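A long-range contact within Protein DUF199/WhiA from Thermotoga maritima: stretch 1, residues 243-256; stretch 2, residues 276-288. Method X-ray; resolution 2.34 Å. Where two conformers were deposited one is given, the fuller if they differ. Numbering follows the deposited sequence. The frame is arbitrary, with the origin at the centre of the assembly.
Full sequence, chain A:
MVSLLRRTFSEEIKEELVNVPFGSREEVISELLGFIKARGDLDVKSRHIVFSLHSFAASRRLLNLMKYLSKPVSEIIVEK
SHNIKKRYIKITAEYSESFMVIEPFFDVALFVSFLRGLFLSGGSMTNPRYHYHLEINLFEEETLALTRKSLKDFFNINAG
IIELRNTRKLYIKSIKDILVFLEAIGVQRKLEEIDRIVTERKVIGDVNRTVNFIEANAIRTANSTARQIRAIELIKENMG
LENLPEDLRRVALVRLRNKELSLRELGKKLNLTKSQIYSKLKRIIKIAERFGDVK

Stretch 1 243-256: NLPEDLRRVALVRL
Stretch 2 276-288: QIYSKLKRIIKIA

Asp247, in the first turn of the helix that starts at Glu246, anchors the contact through one carboxylate oxygen. Its OD2 accepts a hydrogen bond from Arg283 NH2 at 2.8 Å (N-H...O angle 130°) and another from Lys280 NZ at 3.1 Å; both are salt bridges, so one negative charge answers two positive ones. Asp247 is p (chi1 65°, chi2 -39°). Lys280 starts m, t, then twists through an off-well chi3 of -148° to chi4 -62°, while Arg283 runs m, t, m with chi4 149°. The two donors lie one helical turn apart, which lets them converge on the same oxygen. Asp247 OD2 sits at the edge of the guanidinium, near its plane; over one face lies a methyl group, Leu248 CD2, 3.4 Å from Arg283 NH2.

Beneath this charged cluster two helices cross almost at right angles. Residues 246-256 and 276-288 are helical, with phi/psi near -65/-40 through most of their length and regular i to i+4 hydrogen bonds, such as Ala252 N to Leu248 O (3.0 Å) and Ile284 N to Lys280 O (3.0 Å). Pro245 is the N-cap residue (phi/psi -53/139), preceded by extended Leu244 (-87/158). The axes approach to 9.7 Å with a signed crossing angle of -95°. The register is set by Leu248 CA to Lys280 CA, 6.2 Å, and Val251 CA to Ile277 CA, 7.0 Å.

Two knobs lock the crossing. Leu248 (m, t) leaves its backbone sideways, but its end reaches into the hole formed by Lys280, Arg283, Ile284 and Ile287: its CD2 is 3.6 Å from Lys280 O and its CD1 3.9 Å from Ile287 CD1. Val251 (t) points toward the other helix and fills the hole of Ile277, Lys280, Leu281 and Ile284. Its CG1 meets Ile277 CG1 at 4.0 Å, Leu281 CD2 at 3.9 Å and Ile284 CD1 at 4.0 Å; its CG2 touches Lys280 CD at 3.6 Å, using the aliphatic part of that charged side chain.

Ile284 (m, t) also bears on the opposing backbone, with CD1 3.5 Å from Leu248 O and 4.1 Å from Ala252 CB; the small alanine side chain accompanies this close approach. Farther out, Leu244 CD2 (m, t) packs on Ile287 CD1 (m, t) at 3.9 Å, and Arg255 CB lies 4.5 Å from Leu281 CD2. Ile277 is t, t and Leu281 m, t. Together the stretches bury 604 Å², both sides summed.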

# COMPACT_ATOMS: atom_id res chain seq x y z
N ASN A 243 -21.34 -54.28 -18.08
CA ASN A 243 -21.39 -55.02 -16.82
C ASN A 243 -20.77 -54.26 -15.64
O ASN A 243 -20.48 -54.84 -14.60
CB ASN A 243 -20.73 -56.38 -17.01
CG ASN A 243 -21.37 -57.18 -18.14
OD1 ASN A 243 -22.60 -57.32 -18.18
ND2 ASN A 243 -20.56 -57.70 -19.05
N LEU A 244 -20.58 -52.95 -15.82
CA LEU A 244 -20.27 -52.06 -14.70
C LEU A 244 -21.58 -51.58 -14.08
O LEU A 244 -22.62 -51.60 -14.74
CB LEU A 244 -19.48 -50.84 -15.18
CG LEU A 244 -18.01 -51.07 -15.55
CD1 LEU A 244 -17.44 -49.85 -16.25
CD2 LEU A 244 -17.19 -51.41 -14.31
N PRO A 245 -21.54 -51.14 -12.81
CA PRO A 245 -22.68 -50.43 -12.24
C PRO A 245 -23.07 -49.25 -13.13
O PRO A 245 -22.19 -48.54 -13.64
CB PRO A 245 -22.16 -49.93 -10.89
CG PRO A 245 -21.05 -50.87 -10.54
CD PRO A 245 -20.44 -51.30 -11.83
N GLU A 246 -24.37 -49.05 -13.32
CA GLU A 246 -24.90 -48.07 -14.28
C GLU A 246 -24.13 -46.74 -14.29
O GLU A 246 -23.78 -46.24 -15.36
CB GLU A 246 -26.38 -47.80 -14.00
N ASP A 247 -23.87 -46.18 -13.11
CA ASP A 247 -23.24 -44.86 -13.01
C ASP A 247 -21.76 -44.86 -13.44
O ASP A 247 -21.27 -43.87 -13.98
CB ASP A 247 -23.39 -44.28 -11.60
CG ASP A 247 -22.67 -45.08 -10.54
OD1 ASP A 247 -22.68 -46.33 -10.61
OD2 ASP A 247 -22.10 -44.45 -9.63
N LEU A 248 -21.07 -45.97 -13.19
CA LEU A 248 -19.70 -46.13 -13.67
C LEU A 248 -19.66 -46.40 -15.18
O LEU A 248 -18.71 -46.02 -15.86
CB LEU A 248 -18.99 -47.27 -12.93
CG LEU A 248 -18.80 -47.10 -11.42
CD1 LEU A 248 -17.87 -48.19 -10.89
CD2 LEU A 248 -18.26 -45.72 -11.06
N ARG A 249 -20.70 -47.05 -15.69
CA ARG A 249 -20.77 -47.40 -17.10
C ARG A 249 -20.85 -46.16 -17.99
O ARG A 249 -20.16 -46.08 -19.01
CB ARG A 249 -21.97 -48.29 -17.37
CG ARG A 249 -22.14 -48.67 -18.83
CD ARG A 249 -23.34 -49.56 -19.00
NE ARG A 249 -24.57 -48.83 -18.74
CZ ARG A 249 -25.22 -48.09 -19.64
NH1 ARG A 249 -24.78 -47.99 -20.89
NH2 ARG A 249 -26.33 -47.45 -19.29
N ARG A 250 -21.69 -45.20 -17.60
CA ARG A 250 -21.84 -43.96 -18.36
C ARG A 250 -20.57 -43.11 -18.33
O ARG A 250 -20.23 -42.47 -19.32
CB ARG A 250 -23.00 -43.13 -17.80
CG ARG A 250 -24.36 -43.80 -17.97
CD ARG A 250 -25.48 -42.83 -17.62
NE ARG A 250 -25.59 -42.61 -16.18
CZ ARG A 250 -26.16 -43.45 -15.31
NH1 ARG A 250 -26.70 -44.60 -15.73
NH2 ARG A 250 -26.21 -43.14 -14.02
N VAL A 251 -19.89 -43.12 -17.19
CA VAL A 251 -18.63 -42.38 -17.02
C VAL A 251 -17.51 -42.98 -17.88
O VAL A 251 -16.71 -42.24 -18.46
CB VAL A 251 -18.20 -42.35 -15.53
CG1 VAL A 251 -16.79 -41.81 -15.37
CG2 VAL A 251 -19.19 -41.52 -14.72
N ALA A 252 -17.46 -44.31 -17.95
CA ALA A 252 -16.48 -45.01 -18.78
C ALA A 252 -16.70 -44.71 -20.26
O ALA A 252 -15.74 -44.46 -20.99
CB ALA A 252 -16.56 -46.52 -18.53
N LEU A 253 -17.95 -44.74 -20.70
CA LEU A 253 -18.30 -44.43 -22.08
C LEU A 253 -17.96 -42.99 -22.47
O LEU A 253 -17.36 -42.75 -23.52
CB LEU A 253 -19.79 -44.69 -22.33
CG LEU A 253 -20.26 -46.14 -22.35
CD1 LEU A 253 -21.76 -46.21 -22.54
CD2 LEU A 253 -19.55 -46.93 -23.44
N VAL A 254 -18.35 -42.03 -21.63
CA VAL A 254 -18.11 -40.61 -21.91
C VAL A 254 -16.61 -40.29 -21.99
O VAL A 254 -16.19 -39.53 -22.86
CB VAL A 254 -18.82 -39.71 -20.86
CG1 VAL A 254 -18.20 -38.32 -20.82
CG2 VAL A 254 -20.31 -39.61 -21.17
N ARG A 255 -15.82 -40.86 -21.09
CA ARG A 255 -14.36 -40.71 -21.14
C ARG A 255 -13.80 -41.29 -22.45
O ARG A 255 -12.98 -40.65 -23.11
CB ARG A 255 -13.71 -41.41 -19.95
CG ARG A 255 -12.17 -41.47 -19.98
CD ARG A 255 -11.52 -40.18 -19.48
NE ARG A 255 -11.53 -39.11 -20.47
CZ ARG A 255 -11.04 -37.89 -20.28
NH1 ARG A 255 -10.48 -37.55 -19.12
NH2 ARG A 255 -11.10 -37.00 -21.25
N LEU A 256 -14.24 -42.49 -22.80
CA LEU A 256 -13.72 -43.20 -23.97
C LEU A 256 -14.10 -42.51 -25.27
O LEU A 256 -13.32 -42.50 -26.23
CB LEU A 256 -14.22 -44.66 -23.97
CG LEU A 256 -13.33 -45.69 -24.67
CD1 LEU A 256 -11.99 -45.81 -23.95
CD2 LEU A 256 -14.03 -47.03 -24.74
N GLN A 276 -17.09 -35.36 -8.55
CA GLN A 276 -17.96 -36.52 -8.68
C GLN A 276 -17.52 -37.46 -9.78
O GLN A 276 -17.47 -38.67 -9.59
CB GLN A 276 -19.39 -36.10 -8.97
CG GLN A 276 -20.04 -35.38 -7.84
CD GLN A 276 -21.46 -35.00 -8.17
OE1 GLN A 276 -21.71 -34.29 -9.14
NE2 GLN A 276 -22.40 -35.46 -7.35
N ILE A 277 -17.21 -36.89 -10.95
CA ILE A 277 -16.79 -37.71 -12.08
C ILE A 277 -15.39 -38.28 -11.81
O ILE A 277 -15.04 -39.35 -12.30
CB ILE A 277 -16.82 -36.95 -13.42
CG1 ILE A 277 -17.05 -37.94 -14.57
CG2 ILE A 277 -15.54 -36.17 -13.66
CD1 ILE A 277 -17.51 -37.30 -15.86
N TYR A 278 -14.62 -37.56 -11.00
CA TYR A 278 -13.28 -37.99 -10.66
C TYR A 278 -13.29 -39.17 -9.67
O TYR A 278 -12.47 -40.08 -9.79
CB TYR A 278 -12.49 -36.82 -10.09
CG TYR A 278 -11.13 -37.22 -9.67
CD1 TYR A 278 -10.18 -37.61 -10.62
CD2 TYR A 278 -10.78 -37.27 -8.33
CE1 TYR A 278 -8.92 -38.01 -10.23
CE2 TYR A 278 -9.52 -37.67 -7.93
CZ TYR A 278 -8.59 -38.04 -8.89
OH TYR A 278 -7.33 -38.43 -8.50
N SER A 279 -14.20 -39.14 -8.70
CA SER A 279 -14.35 -40.24 -7.74
C SER A 279 -14.76 -41.52 -8.46
O SER A 279 -14.29 -42.61 -8.12
CB SER A 279 -15.40 -39.89 -6.68
OG SER A 279 -15.03 -38.73 -5.96
N LYS A 280 -15.63 -41.38 -9.45
CA LYS A 280 -16.11 -42.51 -10.23
C LYS A 280 -15.02 -43.10 -11.11
O LYS A 280 -14.94 -44.33 -11.27
CB LYS A 280 -17.29 -42.10 -11.09
CG LYS A 280 -18.56 -42.02 -10.31
CD LYS A 280 -19.67 -41.43 -11.14
CE LYS A 280 -20.62 -40.63 -10.28
NZ LYS A 280 -21.28 -41.49 -9.26
N LEU A 281 -14.19 -42.24 -11.68
CA LEU A 281 -13.03 -42.67 -12.45
C LEU A 281 -12.02 -43.43 -11.58
O LEU A 281 -11.41 -44.39 -12.04
CB LEU A 281 -12.36 -41.48 -13.14
CG LEU A 281 -13.09 -40.97 -14.39
CD1 LEU A 281 -12.63 -39.57 -14.75
CD2 LEU A 281 -12.89 -41.93 -15.56
N LYS A 282 -11.86 -42.99 -10.33
CA LYS A 282 -10.98 -43.68 -9.38
C LYS A 282 -11.48 -45.10 -9.08
O LYS A 282 -10.68 -46.04 -8.98
CB LYS A 282 -10.86 -42.89 -8.08
CG LYS A 282 -10.17 -41.55 -8.23
N ARG A 283 -12.79 -45.25 -8.94
CA ARG A 283 -13.41 -46.57 -8.76
C ARG A 283 -13.18 -47.47 -9.97
O ARG A 283 -12.89 -48.66 -9.82
CB ARG A 283 -14.91 -46.44 -8.52
CG ARG A 283 -15.28 -45.91 -7.14
CD ARG A 283 -16.67 -46.37 -6.74
NE ARG A 283 -17.72 -45.50 -7.28
CZ ARG A 283 -18.95 -45.90 -7.62
NH1 ARG A 283 -19.32 -47.17 -7.51
NH2 ARG A 283 -19.82 -45.01 -8.08
N ILE A 284 -13.33 -46.90 -11.16
CA ILE A 284 -13.13 -47.63 -12.41
C ILE A 284 -11.68 -48.13 -12.50
O ILE A 284 -11.44 -49.28 -12.88
CB ILE A 284 -13.49 -46.75 -13.63
CG1 ILE A 284 -15.01 -46.59 -13.73
CG2 ILE A 284 -12.94 -47.36 -14.92
CD1 ILE A 284 -15.45 -45.53 -14.73
N ILE A 285 -10.73 -47.27 -12.15
CA ILE A 285 -9.32 -47.65 -12.12
C ILE A 285 -9.05 -48.76 -11.09
O ILE A 285 -8.30 -49.70 -11.36
CB ILE A 285 -8.42 -46.43 -11.83
CG1 ILE A 285 -8.41 -45.49 -13.04
CG2 ILE A 285 -6.99 -46.86 -11.50
CD1 ILE A 285 -7.77 -44.14 -12.76
N LYS A 286 -9.68 -48.65 -9.92
CA LYS A 286 -9.61 -49.69 -8.88
C LYS A 286 -10.11 -51.04 -9.40
O LYS A 286 -9.50 -52.07 -9.15
CB LYS A 286 -10.39 -49.24 -7.63
CG LYS A 286 -10.80 -50.35 -6.65
CD LYS A 286 -9.62 -51.03 -5.98
CE LYS A 286 -10.09 -52.17 -5.08
NZ LYS A 286 -8.97 -52.82 -4.33
N ILE A 287 -11.22 -51.01 -10.14
CA ILE A 287 -11.78 -52.22 -10.75
C ILE A 287 -10.85 -52.81 -11.82
O ILE A 287 -10.71 -54.03 -11.92
CB ILE A 287 -13.18 -51.96 -11.36
CG1 ILE A 287 -14.21 -51.78 -10.25
CG2 ILE A 287 -13.60 -53.10 -12.28
CD1 ILE A 287 -15.56 -51.30 -10.73
N ALA A 288 -10.20 -51.95 -12.60
CA ALA A 288 -9.32 -52.40 -13.69
C ALA A 288 -7.99 -53.01 -13.24
O ALA A 288 -7.28 -53.60 -14.05
CB ALA A 288 -9.07 -51.24 -14.66